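PDB 6I60: alpha-rhamnosidase from Dictyoglomus thermophilum, which probably hydrolyses terminal non-reducing alpha-L-rhamnose residues in alpha-L-rhamnosides, as a glycoside hydrolase. Local coordinates for residues 48-57 with 97-107; 219-229 with 333-342. All coordinates share one frame; numbering follows the deposited sequence.

The two contacts lie in neighbouring beta-rich parts of one chain, with their centres about 23 Å apart. Contact 1 pairs two antiparallel strands of the N-terminal immunoglobulin-like domain. Contact 2 pairs two parallel strands of the alpha-L-rhamnosidase N-terminal domain. Along the sequence contact 1 closes before contact 2 opens. The two touch by packing, where CA of Lys48 lies 3.3 Å from OH of Tyr338. Helix 524-535 of the 6-hairpin glycosidase domain meets both, at Ile52 in contact 1 and at Arg226 in contact 2. The side chain of Lys225 in contact 2 is about 9 Å from a bound 2-(2-ethoxyethoxy)ethanol.

Contact 1. Residues 48-57 with 97-107; sequences KKNPIFSWKL and EQVIKYEGKEL
Asn50 and Tyr102 open an antiparallel strand pair, 52-56 with 99-101, in the N-terminal immunoglobulin-like domain. ND2 of Asn50 donates to the backbone O of Tyr102 at 2.7 Å, nearly in its own amide plane. O of Pro51 takes the N-H of Tyr102, and the Pro51 ring lies alongside that tyrosine. Ile52 crosses Val99 on one face of the sheet, with CG2 of Ile52 3.6 Å from CG1 of Val99. Phe53 and Ile100 form a hydrogen-bonded pair through two backbone bonds. The Phe53 ring points to the other face, where Trp115 and Phe135 meet it edge-to-face. CE2 of Phe53 reaches CD1 of Tyr102 at 3.7 Å. With CG between backbone N and carbonyl carbon (chi1 55°), Trp55 has CB of Gln98 over one face of its five-membered ring; CH2 of Trp55 touches CG1 of Ile100 at 3.5 Å. It also packs on Trp115, and its NE1 bonds to OE1 of Gln66. Replaced by an alanine, it is likely to leave Gln98 CB and Ile100 CG1 without ring contacts and Gln66 OE1 without its donor. OE1 of Gln98 bonds to Lys868 and Asn891. Its NE2 donates in the carbonyl plane to O of Trp55, at 2.8 Å.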
loop_
_atom_site.group_PDB
_atom_site.type_symbol
_atom_site.label_atom_id
_atom_site.label_comp_id
_atom_site.label_asym_id
_atom_site.label_seq_id
_atom_site.Cartn_x
_atom_site.Cartn_y
_atom_site.Cartn_z
ATOM N N LYS A 48 0.300 -10.154 17.743
ATOM C CA LYS A 48 -0.985 -9.711 18.269
ATOM C C LYS A 48 -1.554 -10.779 19.195
ATOM O O LYS A 48 -1.715 -11.935 18.792
ATOM C CB LYS A 48 -1.952 -9.423 17.122
ATOM C CG LYS A 48 -2.275 -7.953 16.926
ATOM C CD LYS A 48 -3.578 -7.773 16.164
ATOM C CE LYS A 48 -4.084 -6.342 16.265
ATOM N NZ LYS A 48 -3.073 -5.356 15.787
ATOM N N LYS A 49 -1.854 -10.394 20.439
ATOM C CA LYS A 49 -2.435 -11.343 21.383
ATOM C C LYS A 49 -3.818 -11.797 20.935
ATOM O O LYS A 49 -4.230 -12.922 21.237
ATOM C CB LYS A 49 -2.504 -10.725 22.780
ATOM C CG LYS A 49 -1.157 -10.285 23.328
ATOM C CD LYS A 49 -0.515 -11.377 24.168
ATOM C CE LYS A 49 0.853 -10.949 24.679
ATOM N NZ LYS A 49 0.764 -9.855 25.688
ATOM N N ASN A 50 -4.545 -10.941 20.213
ATOM C CA ASN A 50 -5.857 -11.268 19.659
ATOM C C ASN A 50 -5.807 -11.052 18.151
ATOM O O ASN A 50 -6.268 -10.017 17.647
ATOM C CB ASN A 50 -6.956 -10.424 20.302
ATOM C CG ASN A 50 -6.961 -10.529 21.812
ATOM O OD1 ASN A 50 -6.066 -10.019 22.485
ATOM N ND2 ASN A 50 -7.973 -11.196 22.354
ATOM N N PRO A 51 -5.255 -12.002 17.399
ATOM C CA PRO A 51 -5.185 -11.847 15.941
ATOM C C PRO A 51 -6.566 -11.918 15.303
ATOM O O PRO A 51 -7.570 -12.256 15.935
ATOM C CB PRO A 51 -4.301 -13.017 15.497
ATOM C CG PRO A 51 -4.437 -14.028 16.587
ATOM C CD PRO A 51 -4.605 -13.244 17.856
ATOM N N ILE A 52 -6.602 -11.594 14.014
ATOM C CA ILE A 52 -7.835 -11.563 13.236
ATOM C C ILE A 52 -7.896 -12.807 12.357
ATOM O O ILE A 52 -6.924 -13.137 11.663
ATOM C CB ILE A 52 -7.921 -10.283 12.386
ATOM C CG1 ILE A 52 -7.821 -9.040 13.274
ATOM C CG2 ILE A 52 -9.206 -10.267 11.574
ATOM C CD1 ILE A 52 -9.069 -8.760 14.088
ATOM N N PHE A 53 -9.033 -13.496 12.386
ATOM C CA PHE A 53 -9.267 -14.683 11.573
ATOM C C PHE A 53 -10.303 -14.374 10.500
ATOM O O PHE A 53 -11.249 -13.616 10.736
ATOM C CB PHE A 53 -9.742 -15.858 12.434
ATOM C CG PHE A 53 -8.694 -16.390 13.372
ATOM C CD1 PHE A 53 -7.796 -17.357 12.952
ATOM C CD2 PHE A 53 -8.607 -15.922 14.672
ATOM C CE1 PHE A 53 -6.830 -17.848 13.812
ATOM C CE2 PHE A 53 -7.644 -16.407 15.538
ATOM C CZ PHE A 53 -6.755 -17.372 15.106
ATOM N N SER A 54 -10.122 -14.969 9.322
ATOM C CA SER A 54 -11.021 -14.729 8.204
ATOM C C SER A 54 -11.069 -15.967 7.323
ATOM O O SER A 54 -10.184 -16.825 7.373
ATOM C CB SER A 54 -10.588 -13.503 7.390
ATOM O OG SER A 54 -9.176 -13.420 7.306
ATOM N N TRP A 55 -12.121 -16.047 6.508
ATOM C CA TRP A 55 -12.317 -17.177 5.610
ATOM C C TRP A 55 -13.315 -16.788 4.530
ATOM O O TRP A 55 -14.111 -15.861 4.700
ATOM C CB TRP A 55 -12.809 -18.416 6.364
ATOM C CG TRP A 55 -14.045 -18.158 7.167
ATOM C CD1 TRP A 55 -15.332 -18.147 6.712
ATOM C CD2 TRP A 55 -14.111 -17.865 8.567
ATOM N NE1 TRP A 55 -16.196 -17.867 7.744
ATOM C CE2 TRP A 55 -15.471 -17.690 8.893
ATOM C CE3 TRP A 55 -13.153 -17.735 9.577
ATOM C CZ2 TRP A 55 -15.895 -17.393 10.184
ATOM C CZ3 TRP A 55 -13.576 -17.440 10.855
ATOM C CH2 TRP A 55 -14.935 -17.274 11.149
ATOM N N LYS A 56 -13.265 -17.520 3.420
ATOM C CA LYS A 56 -14.181 -17.349 2.303
ATOM C C LYS A 56 -15.102 -18.558 2.195
ATOM O O LYS A 56 -14.813 -19.636 2.723
ATOM C CB LYS A 56 -13.414 -17.148 0.991
ATOM C CG LYS A 56 -12.504 -15.934 0.990
ATOM C CD LYS A 56 -11.555 -15.948 -0.198
ATOM C CE LYS A 56 -10.695 -14.691 -0.236
ATOM N NZ LYS A 56 -11.520 -13.455 -0.342
ATOM N N LEU A 57 -16.219 -18.375 1.493
ATOM C CA LEU A 57 -17.263 -19.386 1.432
ATOM C C LEU A 57 -17.624 -19.704 -0.011
ATOM O O LEU A 57 -17.467 -18.873 -0.910
ATOM C CB LEU A 57 -18.517 -18.936 2.188
ATOM C CG LEU A 57 -18.293 -18.578 3.656
ATOM C CD1 LEU A 57 -19.535 -17.937 4.247
ATOM C CD2 LEU A 57 -17.890 -19.815 4.441
ATOM N N GLU A 97 -20.840 -12.748 10.213
ATOM C CA GLU A 97 -19.515 -12.195 9.969
ATOM C C GLU A 97 -18.502 -13.303 9.705
ATOM O O GLU A 97 -18.573 -14.387 10.291
ATOM C CB GLU A 97 -19.070 -11.348 11.161
ATOM C CG GLU A 97 -19.706 -9.969 11.213
ATOM C CD GLU A 97 -19.490 -9.174 9.935
ATOM O OE1 GLU A 97 -20.428 -8.469 9.505
ATOM O OE2 GLU A 97 -18.382 -9.253 9.361
ATOM N N GLN A 98 -17.553 -13.024 8.806
ATOM C CA GLN A 98 -16.459 -13.944 8.507
ATOM C C GLN A 98 -15.099 -13.328 8.816
ATOM O O GLN A 98 -14.073 -13.820 8.337
ATOM C CB GLN A 98 -16.516 -14.400 7.046
ATOM C CG GLN A 98 -16.470 -13.274 6.030
ATOM C CD GLN A 98 -17.133 -13.655 4.720
ATOM O OE1 GLN A 98 -18.097 -13.020 4.292
ATOM N NE2 GLN A 98 -16.619 -14.698 4.077
ATOM N N VAL A 99 -15.076 -12.254 9.603
ATOM C CA VAL A 99 -13.847 -11.625 10.077
ATOM C C VAL A 99 -13.988 -11.477 11.586
ATOM O O VAL A 99 -14.750 -10.625 12.062
ATOM C CB VAL A 99 -13.588 -10.268 9.409
ATOM C CG1 VAL A 99 -12.411 -9.569 10.064
ATOM C CG2 VAL A 99 -13.336 -10.446 7.921
ATOM N N ILE A 100 -13.269 -12.307 12.339
ATOM C CA ILE A 100 -13.455 -12.411 13.780
ATOM C C ILE A 100 -12.170 -12.024 14.498
ATOM O O ILE A 100 -11.061 -12.215 13.986
ATOM C CB ILE A 100 -13.896 -13.833 14.198
ATOM C CG1 ILE A 100 -14.830 -14.438 13.149
ATOM C CG2 ILE A 100 -14.578 -13.803 15.557
ATOM C CD1 ILE A 100 -16.159 -13.723 13.023
ATOM N N LYS A 101 -12.332 -11.472 15.696
ATOM C CA LYS A 101 -11.215 -11.193 16.585
ATOM C C LYS A 101 -11.033 -12.357 17.552
ATOM O O LYS A 101 -12.007 -12.896 18.086
ATOM C CB LYS A 101 -11.450 -9.892 17.355
ATOM C CG LYS A 101 -10.456 -9.626 18.479
ATOM C CD LYS A 101 -11.071 -8.750 19.562
ATOM C CE LYS A 101 -10.003 -8.073 20.408
ATOM N NZ LYS A 101 -10.544 -6.923 21.190
ATOM N N TYR A 102 -9.777 -12.745 17.762
ATOM C CA TYR A 102 -9.469 -13.880 18.621
ATOM C C TYR A 102 -9.863 -13.593 20.063
ATOM O O TYR A 102 -9.610 -12.506 20.591
ATOM C CB TYR A 102 -7.978 -14.208 18.536
ATOM C CG TYR A 102 -7.515 -15.276 19.500
ATOM C CD1 TYR A 102 -7.779 -16.616 19.260
ATOM C CD2 TYR A 102 -6.800 -14.945 20.644
ATOM C CE1 TYR A 102 -7.354 -17.596 20.133
ATOM C CE2 TYR A 102 -6.371 -15.917 21.525
ATOM C CZ TYR A 102 -6.649 -17.242 21.263
ATOM O OH TYR A 102 -6.226 -18.221 22.132
ATOM N N GLU A 103 -10.490 -14.584 20.704
ATOM C CA GLU A 103 -10.966 -14.444 22.075
ATOM C C GLU A 103 -10.740 -15.720 22.879
ATOM O O GLU A 103 -11.523 -16.034 23.783
ATOM C CB GLU A 103 -12.452 -14.074 22.109
ATOM C CG GLU A 103 -12.757 -12.625 21.771
ATOM C CD GLU A 103 -14.247 -12.335 21.775
ATOM O OE1 GLU A 103 -15.016 -13.172 21.258
ATOM O OE2 GLU A 103 -14.651 -11.274 22.298
ATOM N N GLY A 104 -9.686 -16.466 22.567
ATOM C CA GLY A 104 -9.404 -17.727 23.216
ATOM C C GLY A 104 -8.412 -17.595 24.353
ATOM O O GLY A 104 -8.215 -16.519 24.928
ATOM N N LYS A 105 -7.784 -18.721 24.686
ATOM C CA LYS A 105 -6.768 -18.736 25.729
ATOM C C LYS A 105 -5.622 -17.800 25.359
ATOM O O LYS A 105 -5.275 -17.656 24.184
ATOM C CB LYS A 105 -6.254 -20.163 25.937
ATOM C CG LYS A 105 -5.147 -20.294 26.970
ATOM C CD LYS A 105 -5.368 -21.493 27.879
ATOM C CE LYS A 105 -4.050 -22.000 28.444
ATOM N NZ LYS A 105 -4.257 -23.006 29.522
ATOM N N GLU A 106 -5.049 -17.150 26.370
ATOM C CA GLU A 106 -3.943 -16.227 26.146
ATOM C C GLU A 106 -2.799 -16.935 25.430
ATOM O O GLU A 106 -2.252 -17.921 25.935
ATOM C CB GLU A 106 -3.464 -15.645 27.476
ATOM C CG GLU A 106 -2.062 -15.062 27.440
ATOM C CD GLU A 106 -2.061 -13.548 27.379
ATOM O OE1 GLU A 106 -0.969 -12.956 27.249
ATOM O OE2 GLU A 106 -3.154 -12.950 27.462
ATOM N N LEU A 107 -2.450 -16.436 24.247
ATOM C CA LEU A 107 -1.398 -17.049 23.455
ATOM C C LEU A 107 -0.039 -16.857 24.123
ATOM O O LEU A 107 0.169 -15.939 24.921
ATOM C CB LEU A 107 -1.383 -16.464 22.042
ATOM C CG LEU A 107 -2.699 -16.593 21.274
ATOM C CD1 LEU A 107 -2.638 -15.810 19.973
ATOM C CD2 LEU A 107 -3.031 -18.057 21.016
#

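Contact 2. Residues 219-229 with 333-342; sequences GQTDYKKRVLY and PGGKLYSEIY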
loop_
_atom_site.group_PDB
_atom_site.type_symbol
_atom_site.label_atom_id
_atom_site.label_comp_id
_atom_site.label_asym_id
_atom_site.label_seq_id
_atom_site.Cartn_x
_atom_site.Cartn_y
_atom_site.Cartn_z
ATOM N N GLY A 219 10.782 -2.973 7.761
ATOM C CA GLY A 219 10.037 -1.844 7.255
ATOM C C GLY A 219 10.394 -0.540 7.947
ATOM O O GLY A 219 10.880 -0.506 9.077
ATOM N N GLN A 220 10.137 0.556 7.241
ATOM C CA GLN A 220 10.442 1.885 7.754
ATOM C C GLN A 220 9.391 2.293 8.778
ATOM O O GLN A 220 8.200 2.378 8.457
ATOM C CB GLN A 220 10.502 2.893 6.609
ATOM C CG GLN A 220 11.370 2.454 5.445
ATOM C CD GLN A 220 11.457 3.507 4.360
ATOM O OE1 GLN A 220 10.955 4.622 4.518
ATOM N NE2 GLN A 220 12.096 3.159 3.249
ATOM N N THR A 221 9.830 2.540 10.009
ATOM C CA THR A 221 8.971 3.051 11.066
ATOM C C THR A 221 9.759 4.066 11.879
ATOM O O THR A 221 10.959 4.262 11.673
ATOM C CB THR A 221 8.460 1.936 11.989
ATOM O OG1 THR A 221 9.539 1.054 12.322
ATOM C CG2 THR A 221 7.348 1.146 11.316
ATOM N N ASP A 222 9.071 4.719 12.810
ATOM C CA ASP A 222 9.743 5.568 13.789
ATOM C C ASP A 222 10.489 4.661 14.758
ATOM O O ASP A 222 9.912 4.151 15.722
ATOM C CB ASP A 222 8.737 6.455 14.514
ATOM C CG ASP A 222 9.403 7.441 15.455
ATOM O OD1 ASP A 222 10.629 7.328 15.666
ATOM O OD2 ASP A 222 8.699 8.330 15.983
ATOM N N TYR A 223 11.783 4.447 14.496
ATOM C CA TYR A 223 12.555 3.479 15.270
ATOM C C TYR A 223 12.663 3.862 16.740
ATOM O O TYR A 223 12.957 2.998 17.573
ATOM C CB TYR A 223 13.950 3.313 14.661
ATOM C CG TYR A 223 13.940 2.923 13.198
ATOM C CD1 TYR A 223 13.549 1.651 12.799
ATOM C CD2 TYR A 223 14.315 3.831 12.214
ATOM C CE1 TYR A 223 13.536 1.292 11.461
ATOM C CE2 TYR A 223 14.304 3.482 10.874
ATOM C CZ TYR A 223 13.913 2.211 10.504
ATOM O OH TYR A 223 13.902 1.862 9.172
ATOM N N LYS A 224 12.426 5.131 17.078
ATOM C CA LYS A 224 12.431 5.527 18.481
ATOM C C LYS A 224 11.173 5.057 19.200
ATOM O O LYS A 224 11.191 4.874 20.423
ATOM C CB LYS A 224 12.575 7.044 18.598
ATOM C CG LYS A 224 14.014 7.528 18.681
ATOM C CD LYS A 224 14.080 9.046 18.714
ATOM C CE LYS A 224 15.506 9.534 18.897
ATOM N NZ LYS A 224 15.649 10.962 18.502
ATOM N N LYS A 225 10.079 4.852 18.468
ATOM C CA LYS A 225 8.822 4.419 19.063
ATOM C C LYS A 225 8.523 2.944 18.840
ATOM O O LYS A 225 7.806 2.342 19.645
ATOM C CB LYS A 225 7.659 5.255 18.513
ATOM C CG LYS A 225 7.630 6.690 19.019
ATOM C CD LYS A 225 6.381 6.957 19.847
ATOM C CE LYS A 225 6.465 8.293 20.573
ATOM N NZ LYS A 225 5.893 8.224 21.949
ATOM N N ARG A 226 9.057 2.343 17.777
ATOM C CA ARG A 226 8.778 0.943 17.488
ATOM C C ARG A 226 9.761 0.444 16.442
ATOM O O ARG A 226 10.099 1.174 15.507
ATOM C CB ARG A 226 7.338 0.758 16.996
ATOM C CG ARG A 226 7.161 -0.326 15.951
ATOM C CD ARG A 226 5.693 -0.575 15.697
ATOM N NE ARG A 226 4.997 0.681 15.460
ATOM C CZ ARG A 226 4.187 0.904 14.434
ATOM N NH1 ARG A 226 3.958 -0.051 13.542
ATOM N NH2 ARG A 226 3.608 2.085 14.305
ATOM N N VAL A 227 10.216 -0.796 16.611
ATOM C CA VAL A 227 11.104 -1.461 15.664
ATOM C C VAL A 227 10.486 -2.807 15.312
ATOM O O VAL A 227 10.339 -3.671 16.184
ATOM C CB VAL A 227 12.521 -1.652 16.233
ATOM C CG1 VAL A 227 13.380 -2.448 15.259
ATOM C CG2 VAL A 227 13.161 -0.305 16.545
ATOM N N LEU A 228 10.126 -2.987 14.043
ATOM C CA LEU A 228 9.533 -4.240 13.592
ATOM C C LEU A 228 10.633 -5.254 13.305
ATOM O O LEU A 228 11.462 -5.043 12.414
ATOM C CB LEU A 228 8.678 -4.019 12.346
ATOM C CG LEU A 228 7.750 -2.808 12.331
ATOM C CD1 LEU A 228 7.272 -2.534 10.919
ATOM C CD2 LEU A 228 6.571 -3.036 13.261
ATOM N N TYR A 229 10.641 -6.353 14.053
ATOM C CA TYR A 229 11.580 -7.438 13.814
ATOM C C TYR A 229 10.928 -8.507 12.946
ATOM O O TYR A 229 9.703 -8.646 12.912
ATOM C CB TYR A 229 12.073 -8.048 15.131
ATOM C CG TYR A 229 11.047 -8.871 15.878
ATOM C CD1 TYR A 229 10.145 -8.272 16.746
ATOM C CD2 TYR A 229 10.991 -10.253 15.727
ATOM C CE1 TYR A 229 9.207 -9.021 17.433
ATOM C CE2 TYR A 229 10.059 -11.009 16.409
ATOM C CZ TYR A 229 9.170 -10.388 17.261
ATOM O OH TYR A 229 8.241 -11.139 17.943
ATOM N N PRO A 333 17.377 1.320 20.248
ATOM C CA PRO A 333 16.763 2.439 19.514
ATOM C C PRO A 333 15.656 3.137 20.284
ATOM O O PRO A 333 15.233 4.225 19.870
ATOM C CB PRO A 333 16.214 1.774 18.241
ATOM C CG PRO A 333 16.787 0.382 18.222
ATOM C CD PRO A 333 17.071 0.019 19.636
ATOM N N GLY A 334 15.180 2.553 21.384
ATOM C CA GLY A 334 14.146 3.145 22.201
ATOM C C GLY A 334 12.749 2.647 21.909
ATOM O O GLY A 334 11.845 2.878 22.721
ATOM N N GLY A 335 12.547 1.969 20.785
ATOM C CA GLY A 335 11.224 1.531 20.398
ATOM C C GLY A 335 10.924 0.106 20.825
ATOM O O GLY A 335 11.814 -0.732 20.938
ATOM N N LYS A 336 9.643 -0.151 21.072
ATOM C CA LYS A 336 9.201 -1.502 21.387
ATOM C C LYS A 336 9.320 -2.387 20.155
ATOM O O LYS A 336 8.944 -1.994 19.047
ATOM C CB LYS A 336 7.759 -1.490 21.896
ATOM C CG LYS A 336 7.498 -0.487 23.010
ATOM C CD LYS A 336 7.845 -1.063 24.372
ATOM C CE LYS A 336 8.573 -0.042 25.232
ATOM N NZ LYS A 336 9.950 0.227 24.731
ATOM N N LEU A 337 9.853 -3.590 20.349
ATOM C CA LEU A 337 10.112 -4.509 19.248
ATOM C C LEU A 337 8.871 -5.365 19.018
ATOM O O LEU A 337 8.533 -6.221 19.841
ATOM C CB LEU A 337 11.344 -5.362 19.538
ATOM C CG LEU A 337 12.668 -4.610 19.360
ATOM C CD1 LEU A 337 13.108 -3.946 20.659
ATOM C CD2 LEU A 337 13.759 -5.526 18.828
ATOM N N TYR A 338 8.196 -5.127 17.897
ATOM C CA TYR A 338 6.949 -5.786 17.538
ATOM C C TYR A 338 7.128 -6.541 16.227
ATOM O O TYR A 338 8.090 -6.329 15.485
ATOM C CB TYR A 338 5.814 -4.761 17.417
ATOM C CG TYR A 338 4.422 -5.326 17.593
ATOM C CD1 TYR A 338 4.001 -5.822 18.820
ATOM C CD2 TYR A 338 3.522 -5.344 16.535
ATOM C CE1 TYR A 338 2.725 -6.331 18.987
ATOM C CE2 TYR A 338 2.243 -5.850 16.691
ATOM C CZ TYR A 338 1.851 -6.341 17.919
ATOM O OH TYR A 338 0.582 -6.845 18.079
ATOM N N SER A 339 6.181 -7.432 15.940
ATOM C CA SER A 339 6.188 -8.219 14.707
ATOM C C SER A 339 4.810 -8.115 14.062
ATOM O O SER A 339 3.886 -8.846 14.431
ATOM C CB SER A 339 6.561 -9.672 14.978
ATOM O OG SER A 339 6.599 -10.416 13.772
ATOM N N GLU A 340 4.677 -7.209 13.099
ATOM C CA GLU A 340 3.428 -7.032 12.376
ATOM C C GLU A 340 3.400 -7.939 11.153
ATOM O O GLU A 340 4.429 -8.164 10.508
ATOM C CB GLU A 340 3.248 -5.574 11.952
ATOM C CG GLU A 340 3.107 -4.601 13.113
ATOM C CD GLU A 340 2.217 -3.424 12.776
ATOM O OE1 GLU A 340 2.628 -2.271 13.031
ATOM O OE2 GLU A 340 1.104 -3.651 12.256
ATOM N N ILE A 341 2.218 -8.461 10.843
ATOM C CA ILE A 341 2.013 -9.317 9.682
ATOM C C ILE A 341 1.527 -8.419 8.551
ATOM O O ILE A 341 0.373 -7.981 8.535
ATOM C CB ILE A 341 1.029 -10.451 9.974
ATOM C CG1 ILE A 341 1.358 -11.112 11.315
ATOM C CG2 ILE A 341 1.059 -11.475 8.850
ATOM C CD1 ILE A 341 2.568 -12.017 11.274
ATOM N N TYR A 342 2.414 -8.138 7.604
ATOM C CA TYR A 342 2.106 -7.275 6.474
ATOM C C TYR A 342 3.028 -7.650 5.327
ATOM O O TYR A 342 4.100 -8.225 5.551
ATOM C CB TYR A 342 2.258 -5.792 6.840
ATOM C CG TYR A 342 3.685 -5.300 6.952
ATOM C CD1 TYR A 342 4.585 -5.903 7.823
ATOM C CD2 TYR A 342 4.125 -4.216 6.202
ATOM C CE1 TYR A 342 5.887 -5.449 7.934
ATOM C CE2 TYR A 342 5.427 -3.754 6.306
ATOM C CZ TYR A 342 6.302 -4.376 7.175
ATOM O OH TYR A 342 7.596 -3.926 7.288
#
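Arg226 and Glu340 form a salt bridge beside a parallel strand pair, 226-228 with 336-338, in the alpha-L-rhamnosidase N-terminal domain. The backbone bonds run from Val227 N to Lys336 O, from Tyr338 N to Val227 O and from Tyr229 N to Tyr338 O. A weak bond from Lys336 N to Lys225 O precedes them. At the start of the pair, CA of Gly335 comes to 3.5 Å from N of Arg226, and a side chain on this glycine would probably crowd that nitrogen.

The Arg226 side chain leaves the sheet on the face it shares with Lys336 and Tyr338. Its CB and CG both pass O of Lys336, at 3.8 and 3.9 Å. The chain then bends at chi3 (50°), and the guanidinium ends near Glu340. NE bonds to Asp536 and NH2 to Asp533. NH1 meets OE1 of Glu340 at 2.6 Å, with the guanidinium and carboxylate planes 34° apart. Three acidic partners, at NE, NH1 and NH2, probably fix the rotation of the group. OE1 of Glu340 also accepts from Asn532.

CD2 of Leu228 packs on CG of Glu340 at 3.8 Å. Tyr229 has CG between its backbone N and carbonyl carbon (chi1 72°), and its ring turns back to the partner segment. CB of Ser339 sits over one ring face, 3.5 Å from CZ of Tyr229, as a CH-pi contact. OH of Tyr229 bonds to Asp47, and OG of Ser339 to O of Gly45. Both reach the immunoglobulin-like domain.

On the face of Val227 and Leu337, the side chains of Val227 and Pro333 cross at about a right angle, with CG2 of Val227 4.1 Å from CG of Pro333. Leu199 touches both. In this mixed sheet strand 226-233 lies between 189-199 and the outermost strand 336-338, while helix 524-535 packs on Arg226 and Leu228.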